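Local coordinates for protein hydrolase (Rhizobium meliloti, PDB 5HOE) that acts as a carbohydrate acetylesterase of the GDSL/SGNH hydrolase family, probably cleaving acetyl ester bonds, and assembles into an octamer, at residues A[148-153]-A[191-196]; A[18-23]-A[99-104]; A[75-80]-A[111-116]; A[157-162]-A[206-211]. One frame throughout, in Å; residues are numbered along the deposited sequence. Where two conformers were deposited one is given.

Contact 1: A[148-153]-A[191-196]; sequences VLVVAP and VEFFAA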
loop_
_atom_site.group_PDB
_atom_site.type_symbol
_atom_site.label_atom_id
_atom_site.label_comp_id
_atom_site.label_asym_id
_atom_site.label_seq_id
_atom_site.Cartn_x
_atom_site.Cartn_y
_atom_site.Cartn_z
ATOM N N VAL A 148 24.532 -20.286 -11.936
ATOM C CA VAL A 148 23.930 -20.415 -10.611
ATOM C C VAL A 148 24.291 -21.779 -10.035
ATOM O O VAL A 148 24.141 -22.808 -10.709
ATOM C CB VAL A 148 22.394 -20.253 -10.641
ATOM C CG1 VAL A 148 21.809 -20.412 -9.239
ATOM C CG2 VAL A 148 22.019 -18.897 -11.196
ATOM N N LEU A 149 24.738 -21.794 -8.778
ATOM C CA LEU A 149 24.884 -23.033 -8.022
ATOM C C LEU A 149 23.920 -22.966 -6.843
ATOM O O LEU A 149 24.110 -22.160 -5.928
ATOM C CB LEU A 149 26.320 -23.229 -7.559
ATOM C CG LEU A 149 26.567 -24.433 -6.647
ATOM C CD1 LEU A 149 26.207 -25.769 -7.320
ATOM C CD2 LEU A 149 28.012 -24.432 -6.167
ATOM N N VAL A 150 22.882 -23.805 -6.882
ATOM C CA VAL A 150 21.938 -23.948 -5.776
ATOM C C VAL A 150 22.542 -24.916 -4.766
ATOM O O VAL A 150 22.939 -26.030 -5.126
ATOM C CB VAL A 150 20.588 -24.481 -6.292
ATOM C CG1 VAL A 150 19.641 -24.793 -5.137
ATOM C CG2 VAL A 150 19.949 -23.475 -7.257
ATOM N N VAL A 151 22.601 -24.519 -3.501
ATOM C CA VAL A 151 23.129 -25.369 -2.434
ATOM C C VAL A 151 22.016 -25.645 -1.448
ATOM O O VAL A 151 21.494 -24.716 -0.813
ATOM C CB VAL A 151 24.329 -24.722 -1.723
ATOM C CG1 VAL A 151 24.892 -25.625 -0.620
ATOM C CG2 VAL A 151 25.411 -24.398 -2.745
ATOM N N ALA A 152 21.665 -26.914 -1.297
ATOM C CA ALA A 152 20.741 -27.267 -0.238
ATOM C C ALA A 152 21.502 -27.286 1.082
ATOM O O ALA A 152 22.566 -27.923 1.174
ATOM C CB ALA A 152 20.103 -28.639 -0.485
ATOM N N PRO A 153 21.029 -26.581 2.106
ATOM C CA PRO A 153 21.724 -26.587 3.393
ATOM C C PRO A 153 21.605 -27.946 4.060
ATOM O O PRO A 153 20.711 -28.740 3.724
ATOM C CB PRO A 153 20.976 -25.505 4.190
ATOM C CG PRO A 153 19.585 -25.548 3.611
ATOM C CD PRO A 153 19.776 -25.807 2.146
ATOM N N VAL A 191 20.280 -25.228 -14.001
ATOM C CA VAL A 191 21.417 -24.669 -13.276
ATOM C C VAL A 191 22.120 -25.761 -12.476
ATOM O O VAL A 191 21.749 -26.944 -12.539
ATOM C CB VAL A 191 20.993 -23.481 -12.380
ATOM C CG1 VAL A 191 20.397 -22.342 -13.220
ATOM C CG2 VAL A 191 20.022 -23.923 -11.288
ATOM N N GLU A 192 23.135 -25.383 -11.712
ATOM C CA GLU A 192 23.940 -26.377 -11.007
ATOM C C GLU A 192 23.400 -26.598 -9.600
ATOM O O GLU A 192 22.704 -25.752 -9.050
ATOM C CB GLU A 192 25.398 -25.927 -10.934
ATOM C CG GLU A 192 26.026 -25.567 -12.292
ATOM C CD GLU A 192 26.154 -26.748 -13.232
ATOM O OE1 GLU A 192 26.419 -27.878 -12.764
ATOM O OE2 GLU A 192 26.002 -26.547 -14.455
ATOM N N PHE A 193 23.733 -27.760 -9.022
ATOM C CA PHE A 193 23.217 -28.158 -7.718
ATOM C C PHE A 193 24.275 -28.865 -6.876
ATOM O O PHE A 193 25.058 -29.677 -7.391
ATOM C CB PHE A 193 22.020 -29.109 -7.835
ATOM C CG PHE A 193 21.560 -29.648 -6.508
ATOM C CD1 PHE A 193 20.950 -28.815 -5.582
ATOM C CD2 PHE A 193 21.746 -30.981 -6.177
ATOM C CE1 PHE A 193 20.541 -29.288 -4.353
ATOM C CE2 PHE A 193 21.334 -31.463 -4.943
ATOM C CZ PHE A 193 20.709 -30.613 -4.035
ATOM N N PHE A 194 24.265 -28.578 -5.567
ATOM C CA PHE A 194 25.138 -29.244 -4.596
ATOM C C PHE A 194 24.392 -29.446 -3.289
ATOM O O PHE A 194 23.850 -28.490 -2.732
ATOM C CB PHE A 194 26.424 -28.447 -4.338
ATOM C CG PHE A 194 27.300 -29.067 -3.292
ATOM C CD1 PHE A 194 27.903 -30.294 -3.523
ATOM C CD2 PHE A 194 27.491 -28.461 -2.055
ATOM C CE1 PHE A 194 28.699 -30.882 -2.554
ATOM C CE2 PHE A 194 28.279 -29.053 -1.100
ATOM C CZ PHE A 194 28.878 -30.260 -1.346
ATOM N N ALA A 195 24.338 -30.690 -2.810
ATOM C CA ALA A 195 23.702 -30.998 -1.530
ATOM C C ALA A 195 24.744 -30.926 -0.414
ATOM O O ALA A 195 25.606 -31.798 -0.290
ATOM C CB ALA A 195 23.053 -32.376 -1.565
ATOM N N ALA A 196 24.679 -29.878 0.407
ATOM C CA ALA A 196 25.652 -29.780 1.491
ATOM C C ALA A 196 25.595 -31.006 2.399
ATOM O O ALA A 196 26.632 -31.449 2.909
ATOM C CB ALA A 196 25.432 -28.491 2.285
#
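Phe-193 and Phe-194 both hold CG anti to their backbone N (chi1 174° and 177°), and Val-150 and Val-151 place CG1 in the same anti position; on the alternate faces set by the parallel register, these torsions lay Val-151 CG1 beside the Phe-194 ring. There Val-151 and Phe-194 point the same way, and Val-151 CG1 reaches the ring edge at Phe-194 CD2, 4.1 Å away. Leu-149 turns CD1 across the neighbouring backbone, 3.6 Å from Phe-193 N. On the other face Ala-152 CB lies near the plane of the Phe-193 ring, at 3.9 Å from its CE1, while Val-150 crosses Val-191 obliquely. Five backbone hydrogen bonds join the strands; the one from Val-150 N to Glu-192 O, 2.9 Å, is the straightest at hydrogen, although the donor sits above the carbonyl plane. Strand 192-195 is an edge strand of the sheet within this chain, with helices 118-133 and 171-189 against the Val-150 face and helix 212-229 against Phe-194. Backbone polarity is thus matched inside an almost wholly apolar seam, from which the bent chain of Glu-192 leads its carboxylate away.

Contact 2: A[18-23]-A[99-104]; sequences SVLCFG and DLVIIM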
loop_
_atom_site.group_PDB
_atom_site.type_symbol
_atom_site.label_atom_id
_atom_site.label_comp_id
_atom_site.label_asym_id
_atom_site.label_seq_id
_atom_site.Cartn_x
_atom_site.Cartn_y
_atom_site.Cartn_z
ATOM N N SER A 18 34.604 -13.926 -10.817
ATOM C CA SER A 18 33.967 -13.448 -9.604
ATOM C C SER A 18 32.808 -14.359 -9.232
ATOM O O SER A 18 32.020 -14.786 -10.096
ATOM C CB SER A 18 33.488 -12.010 -9.816
ATOM O OG SER A 18 34.625 -11.172 -9.946
ATOM N N VAL A 19 32.738 -14.675 -7.941
ATOM C CA VAL A 19 31.749 -15.588 -7.399
ATOM C C VAL A 19 31.067 -14.917 -6.205
ATOM O O VAL A 19 31.724 -14.610 -5.202
ATOM C CB VAL A 19 32.379 -16.925 -6.977
ATOM C CG1 VAL A 19 31.299 -17.862 -6.491
ATOM C CG2 VAL A 19 33.165 -17.547 -8.145
ATOM N N LEU A 20 29.753 -14.713 -6.308
ATOM C CA LEU A 20 28.955 -14.122 -5.242
ATOM C C LEU A 20 28.359 -15.230 -4.379
ATOM O O LEU A 20 27.695 -16.131 -4.893
ATOM C CB LEU A 20 27.820 -13.296 -5.854
ATOM C CG LEU A 20 26.757 -12.771 -4.866
ATOM C CD1 LEU A 20 27.408 -11.849 -3.878
ATOM C CD2 LEU A 20 25.591 -12.068 -5.571
ATOM N N CYS A 21 28.578 -15.148 -3.067
ATOM C CA CYS A 21 28.076 -16.152 -2.132
ATOM C C CYS A 21 26.915 -15.565 -1.323
ATOM O O CYS A 21 27.122 -14.754 -0.421
ATOM C CB CYS A 21 29.202 -16.620 -1.225
ATOM S SG CYS A 21 30.608 -17.334 -2.128
ATOM N N PHE A 22 25.695 -15.966 -1.660
ATOM C CA PHE A 22 24.483 -15.386 -1.076
ATOM C C PHE A 22 23.858 -16.358 -0.073
ATOM O O PHE A 22 23.443 -17.458 -0.451
ATOM C CB PHE A 22 23.497 -15.051 -2.197
ATOM C CG PHE A 22 22.363 -14.131 -1.779
ATOM C CD1 PHE A 22 22.619 -12.821 -1.378
ATOM C CD2 PHE A 22 21.041 -14.549 -1.831
ATOM C CE1 PHE A 22 21.584 -11.978 -1.010
ATOM C CE2 PHE A 22 20.016 -13.698 -1.464
ATOM C CZ PHE A 22 20.296 -12.411 -1.073
ATOM N N GLY A 23 23.791 -15.959 1.201
ATOM C CA GLY A 23 23.339 -16.883 2.218
ATOM C C GLY A 23 22.842 -16.241 3.500
ATOM O O GLY A 23 22.607 -15.021 3.580
ATOM N N ASP A 99 30.673 -14.326 -12.625
ATOM C CA ASP A 99 30.673 -15.608 -13.318
ATOM C C ASP A 99 29.724 -16.622 -12.690
ATOM O O ASP A 99 29.188 -17.473 -13.406
ATOM C CB ASP A 99 32.094 -16.187 -13.351
ATOM C CG ASP A 99 33.064 -15.298 -14.096
ATOM O OD1 ASP A 99 33.600 -14.366 -13.473
ATOM O OD2 ASP A 99 33.294 -15.535 -15.297
ATOM N N LEU A 100 29.487 -16.536 -11.380
ATOM C CA LEU A 100 28.726 -17.545 -10.656
ATOM C C LEU A 100 28.119 -16.913 -9.406
ATOM O O LEU A 100 28.783 -16.131 -8.712
ATOM C CB LEU A 100 29.644 -18.697 -10.233
ATOM C CG LEU A 100 28.979 -19.807 -9.410
ATOM C CD1 LEU A 100 27.894 -20.549 -10.211
ATOM C CD2 LEU A 100 30.028 -20.797 -8.906
ATOM N N VAL A 101 26.871 -17.278 -9.112
ATOM C CA VAL A 101 26.213 -16.947 -7.858
ATOM C C VAL A 101 25.919 -18.261 -7.160
ATOM O O VAL A 101 25.289 -19.144 -7.748
ATOM C CB VAL A 101 24.923 -16.147 -8.083
ATOM C CG1 VAL A 101 24.260 -15.818 -6.769
ATOM C CG2 VAL A 101 25.222 -14.864 -8.842
ATOM N N ILE A 102 26.431 -18.407 -5.933
ATOM C CA ILE A 102 26.160 -19.559 -5.077
ATOM C C ILE A 102 25.109 -19.131 -4.062
ATOM O O ILE A 102 25.298 -18.129 -3.362
ATOM C CB ILE A 102 27.435 -20.038 -4.357
ATOM C CG1 ILE A 102 28.546 -20.313 -5.377
ATOM C CG2 ILE A 102 27.141 -21.298 -3.534
ATOM C CD1 ILE A 102 29.889 -20.661 -4.779
ATOM N N ILE A 103 24.006 -19.877 -3.981
ATOM C CA ILE A 103 22.886 -19.545 -3.106
ATOM C C ILE A 103 22.684 -20.689 -2.133
ATOM O O ILE A 103 22.313 -21.795 -2.546
ATOM C CB ILE A 103 21.586 -19.311 -3.888
ATOM C CG1 ILE A 103 21.813 -18.344 -5.059
ATOM C CG2 ILE A 103 20.538 -18.761 -2.939
ATOM C CD1 ILE A 103 20.578 -18.113 -5.927
ATOM N N MET A 104 22.895 -20.429 -0.840
ATOM C CA MET A 104 22.612 -21.413 0.202
ATOM C C MET A 104 21.621 -20.767 1.174
ATOM O O MET A 104 22.017 -20.009 2.065
ATOM C CB MET A 104 23.870 -21.914 0.920
ATOM C CG MET A 104 23.530 -23.078 1.882
ATOM S SD MET A 104 24.911 -24.033 2.577
ATOM C CE MET A 104 25.765 -22.656 3.273
#
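The ring of Phe-22 is met at its edge, near the ring plane, by Ile-103 CG2, which stands 4.4 Å from Phe-22 CD2; Glu-65, Arg-70 and Leu-105 also touch this side chain. The other flat group is the carboxylate of Asp-99, where OD1 takes the N-H of Ser-18 on its anti lone pair at 2.9 Å. Asp-99 CG lies beside its own backbone N (chi1 -62°), which lets the residue grip Ser-18 twice, since Asp-99 N in turn donates to Ser-18 O at 2.9 Å. That carbonyl also receives a weak bond from Leu-100 N. Beyond this clasp the strands run parallel in the middle of the five-stranded sheet of an SGNH hydrolase, with strand 60-66 on the far side of 17-23 and strand 147-152 on the far side of 100-104. Strand 17-23 leads straight into the GDSL signature, which Gly-23 opens and which contains the probable nucleophilic serine. Phe-22 N points almost along the C=O axis of Ile-102 at 2.8 Å, a nearly straight bond. On the face of Val-19 and Cys-21, Ile-102 extends its chain (chi2 174°); the side chains of Ile-102 and Val-19 cross obliquely, with Ile-102 CD1 3.6 Å from Val-19 CG1. On the reverse face Leu-20 and Val-101 lie side by side, with Leu-20 CD2 4.2 Å from Val-101 CG1.

Contact 3: A[75-80]-A[111-116]; sequences DDPNDA and KSYFHR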
loop_
_atom_site.group_PDB
_atom_site.type_symbol
_atom_site.label_atom_id
_atom_site.label_comp_id
_atom_site.label_asym_id
_atom_site.label_seq_id
_atom_site.Cartn_x
_atom_site.Cartn_y
_atom_site.Cartn_z
ATOM N N ASP A 75 9.006 -12.134 4.176
ATOM C CA ASP A 75 9.185 -11.016 5.099
ATOM C C ASP A 75 9.088 -11.527 6.539
ATOM O O ASP A 75 8.085 -12.132 6.921
ATOM C CB ASP A 75 8.120 -9.949 4.874
ATOM C CG ASP A 75 8.245 -9.247 3.536
ATOM O OD1 ASP A 75 9.351 -9.168 2.964
ATOM O OD2 ASP A 75 7.212 -8.751 3.048
ATOM N N ASP A 76 10.131 -11.305 7.324
ATOM C CA ASP A 76 10.108 -11.694 8.734
ATOM C C ASP A 76 9.337 -10.650 9.547
ATOM O O ASP A 76 9.541 -9.439 9.370
ATOM C CB ASP A 76 11.541 -11.821 9.261
ATOM C CG ASP A 76 11.631 -12.459 10.646
ATOM O OD1 ASP A 76 11.235 -11.828 11.647
ATOM O OD2 ASP A 76 12.163 -13.585 10.744
ATOM N N PRO A 77 8.465 -11.086 10.463
ATOM C CA PRO A 77 7.603 -10.121 11.160
ATOM C C PRO A 77 8.351 -9.148 12.032
ATOM O O PRO A 77 7.841 -8.059 12.293
ATOM C CB PRO A 77 6.653 -11.004 11.988
ATOM C CG PRO A 77 7.287 -12.316 12.077
ATOM C CD PRO A 77 8.176 -12.475 10.858
ATOM N N ASN A 78 9.554 -9.491 12.475
ATOM C CA ASN A 78 10.256 -8.698 13.463
ATOM C C ASN A 78 11.460 -7.972 12.886
ATOM O O ASN A 78 12.104 -7.206 13.610
ATOM C CB ASN A 78 10.693 -9.585 14.636
ATOM C CG ASN A 78 9.526 -10.060 15.500
ATOM O OD1 ASN A 78 8.343 -9.896 15.171
ATOM N ND2 ASN A 78 9.867 -10.663 16.612
ATOM N N ASP A 79 11.783 -8.170 11.607
ATOM C CA ASP A 79 13.003 -7.586 11.053
ATOM C C ASP A 79 12.828 -7.418 9.552
ATOM O O ASP A 79 12.724 -8.411 8.822
ATOM C CB ASP A 79 14.181 -8.503 11.384
ATOM C CG ASP A 79 15.519 -7.908 11.041
ATOM O OD1 ASP A 79 15.593 -7.059 10.136
ATOM O OD2 ASP A 79 16.516 -8.325 11.683
ATOM N N ALA A 80 12.845 -6.160 9.091
ATOM C CA ALA A 80 12.629 -5.834 7.689
ATOM C C ALA A 80 13.825 -6.166 6.792
ATOM O O ALA A 80 13.740 -5.960 5.579
ATOM C CB ALA A 80 12.274 -4.346 7.579
ATOM N N LYS A 111 11.215 -21.994 9.851
ATOM C CA LYS A 111 10.810 -21.572 11.186
ATOM C C LYS A 111 9.302 -21.701 11.374
ATOM O O LYS A 111 8.511 -21.573 10.430
ATOM C CB LYS A 111 11.259 -20.135 11.437
ATOM C CG LYS A 111 12.786 -19.968 11.618
ATOM C CD LYS A 111 13.152 -18.513 11.842
ATOM C CE LYS A 111 14.648 -18.312 12.045
ATOM N NZ LYS A 111 14.972 -16.881 12.254
ATOM N N SER A 112 8.924 -21.971 12.628
ATOM C CA SER A 112 7.543 -22.292 12.972
ATOM C C SER A 112 6.570 -21.206 12.503
ATOM O O SER A 112 5.525 -21.503 11.912
ATOM C CB SER A 112 7.448 -22.486 14.480
ATOM O OG SER A 112 7.835 -21.290 15.160
ATOM N N TYR A 113 6.893 -19.940 12.748
ATOM C CA TYR A 113 5.955 -18.850 12.481
ATOM C C TYR A 113 5.815 -18.499 10.997
ATOM O O TYR A 113 4.964 -17.669 10.669
ATOM C CB TYR A 113 6.351 -17.622 13.293
ATOM C CG TYR A 113 7.769 -17.119 13.105
ATOM C CD1 TYR A 113 8.102 -16.334 12.013
ATOM C CD2 TYR A 113 8.760 -17.385 14.036
ATOM C CE1 TYR A 113 9.397 -15.843 11.838
ATOM C CE2 TYR A 113 10.044 -16.892 13.878
ATOM C CZ TYR A 113 10.359 -16.121 12.780
ATOM O OH TYR A 113 11.642 -15.636 12.627
ATOM N N PHE A 114 6.576 -19.118 10.087
ATOM C CA PHE A 114 6.342 -18.867 8.662
ATOM C C PHE A 114 5.347 -19.845 8.023
ATOM O O PHE A 114 4.763 -19.523 6.981
ATOM C CB PHE A 114 7.647 -18.941 7.866
ATOM C CG PHE A 114 8.590 -17.771 8.080
ATOM C CD1 PHE A 114 8.162 -16.462 7.926
ATOM C CD2 PHE A 114 9.934 -18.003 8.379
ATOM C CE1 PHE A 114 9.048 -15.418 8.094
ATOM C CE2 PHE A 114 10.826 -16.963 8.550
ATOM C CZ PHE A 114 10.404 -15.674 8.404
ATOM N N HIS A 115 5.159 -21.036 8.592
ATOM C CA HIS A 115 4.143 -21.981 8.100
ATOM C C HIS A 115 4.278 -22.247 6.601
ATOM O O HIS A 115 3.293 -22.280 5.857
ATOM C CB HIS A 115 2.737 -21.498 8.460
ATOM C CG HIS A 115 2.548 -21.287 9.927
ATOM N ND1 HIS A 115 2.319 -22.329 10.800
ATOM C CD2 HIS A 115 2.614 -20.166 10.682
ATOM C CE1 HIS A 115 2.224 -21.852 12.030
ATOM N NE2 HIS A 115 2.391 -20.543 11.984
ATOM N N ARG A 116 5.511 -22.459 6.152
ATOM C CA ARG A 116 5.785 -22.710 4.741
ATOM C C ARG A 116 5.958 -24.212 4.522
ATOM O O ARG A 116 6.536 -24.906 5.359
ATOM C CB ARG A 116 7.056 -21.959 4.298
ATOM C CG ARG A 116 7.274 -21.889 2.808
ATOM C CD ARG A 116 8.282 -20.782 2.421
ATOM N NE ARG A 116 7.647 -19.616 1.787
ATOM C CZ ARG A 116 8.296 -18.755 1.002
ATOM N NH1 ARG A 116 9.596 -18.934 0.771
ATOM N NH2 ARG A 116 7.664 -17.718 0.453
HETATM O O HOH W 1 14.230 -15.568 9.910
#
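Asp-76 is buried, and both of its carboxylate oxygens are bonded. OD2 accepts the hydroxyl of Tyr-113 on its syn lone pair, with Asp-76 OD2 and Tyr-113 OH 2.8 Å apart and the carboxylate plane turned 80° from the ring. A water donates to Asp-76 OD2 at 3.0 Å and accepts from Lys-111 NZ at 2.8 Å. The Lys-111 ammonium, its NZ 4.6 Å from Asp-76 OD2, is therefore coupled to it through water and not by a salt bridge, although its charge would probably help to keep the carboxylate ionised. Asp-76 OD1 turns back on its own segment and accepts on its anti lone pair from Asn-78 N at 3.0 Å, an Asx turn coinciding with the type I beta turn from Asp-76 to Asp-79. The contact joins the loops that leave the C-terminal ends of strands 60-66 and 100-104, which have strand 17-23 between them in the parallel sheet. Pro-77 CD makes an apolar contact with Tyr-113 CE1 at 3.7 Å. Separately, Asp-75 O lies at the edge of the Phe-114 ring, 3.6 Å from Phe-114 CE1. Asp-75 OD1 accepts from Asn-83. At the subunit interface, His-115 NE2 hydrogen-bonds Glu-120 OE2 of a neighbouring subunit, and Asn-78 ND2 donates to the carbonyl of Asn-123 of that subunit.

Contact 4: A[157-162]-A[206-211]; sequences APMPDP and DGIHLS. With PO4 (phosphate ion), chain E.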
loop_
_atom_site.group_PDB
_atom_site.type_symbol
_atom_site.label_atom_id
_atom_site.label_comp_id
_atom_site.label_asym_id
_atom_site.label_seq_id
_atom_site.Cartn_x
_atom_site.Cartn_y
_atom_site.Cartn_z
ATOM N N ALA A 157 19.385 -30.141 13.280
ATOM C CA ALA A 157 19.637 -31.137 14.311
ATOM C C ALA A 157 18.824 -30.820 15.564
ATOM O O ALA A 157 18.224 -29.748 15.661
ATOM C CB ALA A 157 21.129 -31.167 14.638
ATOM N N PRO A 158 18.763 -31.724 16.542
ATOM C CA PRO A 158 18.084 -31.397 17.802
ATOM C C PRO A 158 18.718 -30.172 18.440
ATOM O O PRO A 158 19.932 -29.953 18.337
ATOM C CB PRO A 158 18.317 -32.651 18.648
ATOM C CG PRO A 158 18.389 -33.754 17.614
ATOM C CD PRO A 158 19.178 -33.140 16.501
ATOM N N MET A 159 17.887 -29.371 19.113
ATOM C CA MET A 159 18.311 -28.072 19.635
ATOM C C MET A 159 18.095 -28.008 21.142
ATOM O O MET A 159 16.940 -28.077 21.602
ATOM C CB MET A 159 17.530 -26.948 18.966
ATOM C CG MET A 159 17.755 -26.853 17.458
ATOM S SD MET A 159 16.429 -25.912 16.715
ATOM C CE MET A 159 15.065 -27.046 16.924
ATOM N N PRO A 160 19.144 -27.825 21.942
ATOM C CA PRO A 160 18.956 -27.794 23.391
ATOM C C PRO A 160 18.271 -26.559 23.925
ATOM O O PRO A 160 17.656 -26.651 24.996
ATOM C CB PRO A 160 20.388 -27.929 23.927
ATOM C CG PRO A 160 21.246 -27.356 22.808
ATOM C CD PRO A 160 20.572 -27.801 21.564
ATOM N N ASP A 161 18.317 -25.432 23.234
ATOM C CA ASP A 161 17.733 -24.221 23.801
ATOM C C ASP A 161 16.238 -24.156 23.505
ATOM O O ASP A 161 15.849 -24.236 22.337
ATOM C CB ASP A 161 18.416 -22.997 23.190
ATOM C CG ASP A 161 17.834 -21.703 23.700
ATOM O OD1 ASP A 161 18.160 -21.311 24.829
ATOM O OD2 ASP A 161 17.037 -21.092 22.983
ATOM N N PRO A 162 15.375 -23.958 24.515
ATOM C CA PRO A 162 13.930 -23.965 24.233
ATOM C C PRO A 162 13.470 -22.867 23.300
ATOM O O PRO A 162 12.473 -23.065 22.584
ATOM C CB PRO A 162 13.288 -23.819 25.619
ATOM C CG PRO A 162 14.347 -23.329 26.486
ATOM C CD PRO A 162 15.616 -23.923 25.966
ATOM N N ASP A 206 24.171 -25.688 19.064
ATOM C CA ASP A 206 22.797 -25.197 19.057
ATOM C C ASP A 206 21.853 -25.968 18.130
ATOM O O ASP A 206 20.649 -25.708 18.182
ATOM C CB ASP A 206 22.734 -23.683 18.771
ATOM C CG ASP A 206 23.375 -23.284 17.441
ATOM O OD1 ASP A 206 23.632 -24.159 16.572
ATOM O OD2 ASP A 206 23.585 -22.060 17.242
ATOM N N GLY A 207 22.345 -26.929 17.326
ATOM C CA GLY A 207 21.524 -27.667 16.386
ATOM C C GLY A 207 21.213 -26.942 15.086
ATOM O O GLY A 207 20.398 -27.446 14.296
ATOM N N ILE A 208 21.831 -25.773 14.840
ATOM C CA ILE A 208 21.520 -24.919 13.687
ATOM C C ILE A 208 22.797 -24.550 12.921
ATOM O O ILE A 208 22.849 -24.631 11.694
ATOM C CB ILE A 208 20.779 -23.642 14.141
ATOM C CG1 ILE A 208 19.435 -23.985 14.781
ATOM C CG2 ILE A 208 20.554 -22.700 12.960
ATOM C CD1 ILE A 208 18.935 -22.946 15.747
ATOM N N HIS A 209 23.839 -24.142 13.637
ATOM C CA HIS A 209 25.036 -23.618 13.010
ATOM C C HIS A 209 26.151 -24.665 12.995
ATOM O O HIS A 209 25.972 -25.806 13.440
ATOM C CB HIS A 209 25.416 -22.296 13.677
ATOM C CG HIS A 209 24.295 -21.300 13.702
ATOM N ND1 HIS A 209 23.557 -21.033 14.836
ATOM C CD2 HIS A 209 23.767 -20.532 12.724
ATOM C CE1 HIS A 209 22.634 -20.125 14.554
ATOM N NE2 HIS A 209 22.724 -19.826 13.274
ATOM N N LEU A 210 27.299 -24.281 12.421
ATOM C CA LEU A 210 28.359 -25.222 12.074
ATOM C C LEU A 210 29.676 -24.869 12.759
ATOM O O LEU A 210 29.940 -23.714 13.096
ATOM C CB LEU A 210 28.571 -25.251 10.553
ATOM C CG LEU A 210 27.367 -25.326 9.616
ATOM C CD1 LEU A 210 27.833 -25.135 8.185
ATOM C CD2 LEU A 210 26.686 -26.644 9.807
ATOM N N SER A 211 30.496 -25.893 12.978
ATOM C CA SER A 211 31.848 -25.723 13.481
ATOM C C SER A 211 32.773 -25.212 12.387
ATOM O O SER A 211 32.470 -25.298 11.196
ATOM C CB SER A 211 32.370 -27.063 13.998
ATOM O OG SER A 211 32.650 -27.956 12.940
HETATM P P PO4 E . 20.191 -18.342 11.149
HETATM O O1 PO4 E . 20.398 -17.761 9.779
HETATM O O2 PO4 E . 20.031 -19.835 11.036
HETATM O O3 PO4 E . 21.203 -17.981 12.208
HETATM O O4 PO4 E . 18.990 -17.741 11.802
HETATM O O HOH W 2 19.602 -24.717 20.713
#
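Met-159 and Ile-208 cross obliquely: the thioether chain bends at its last torsion (chi3 -69°) and brings Met-159 SD to 4.0 Å from Ile-208 CD1. The other branch of Ile-208, CG2, lies 3.6 Å above the centre of the His-209 ring. That ring is held edge-on between two partners in its plane. His-209 ND1 donates to the syn lone pair of Asp-206 OD2 at 2.6 Å, and His-209 NE2 donates, also at 2.6 Å, to O3 of a phosphate ion, probably from the crystallisation liquor. Asp-206 OD1 fixes the carboxylate by taking two backbone N-H groups, that of His-209 on the syn lone pair and that of Ile-208 from above the plane. Asp-206 and His-209, with Ser-25, whose backbone N also binds the phosphate, fit the Ser-His-Asp triad expected of this family. Across the segments Ala-157 N donates to Gly-207 O at 3.1 Å, Pro-158 O lies close to Gly-207 CA, and a water links Asp-161 N to Asp-206 O. Both segments are loops, one running from strand 147-152 to helix 162-167, which Asp-161 N-caps, the other from strand 192-195 to helix 212-229, which Ser-211 N-caps.

How the contacts relate
Contacts 1 and 2 are buried in the core, and both belong to the same parallel sheet: strands 147-152 and 100-104 are neighbours, and Leu-149 N lies 2.9 Å from Val-101 O, a probable hydrogen bond. Their chemistry is regular backbone pairing with mostly apolar side chains, polar groups such as Glu-192 and Asp-99 coming at the strand ends. Contacts 3 and 4 are made by loops, contact 3 at the surface and contact 4 partly buried; there side chains, waters and a bound phosphate do much of the polar work, and both touch a neighbouring subunit, another copy of the protein. Contact 4 continues the strands of contact 1 in sequence; contacts 3 and 4 each lie across the chain's centre from contact 2.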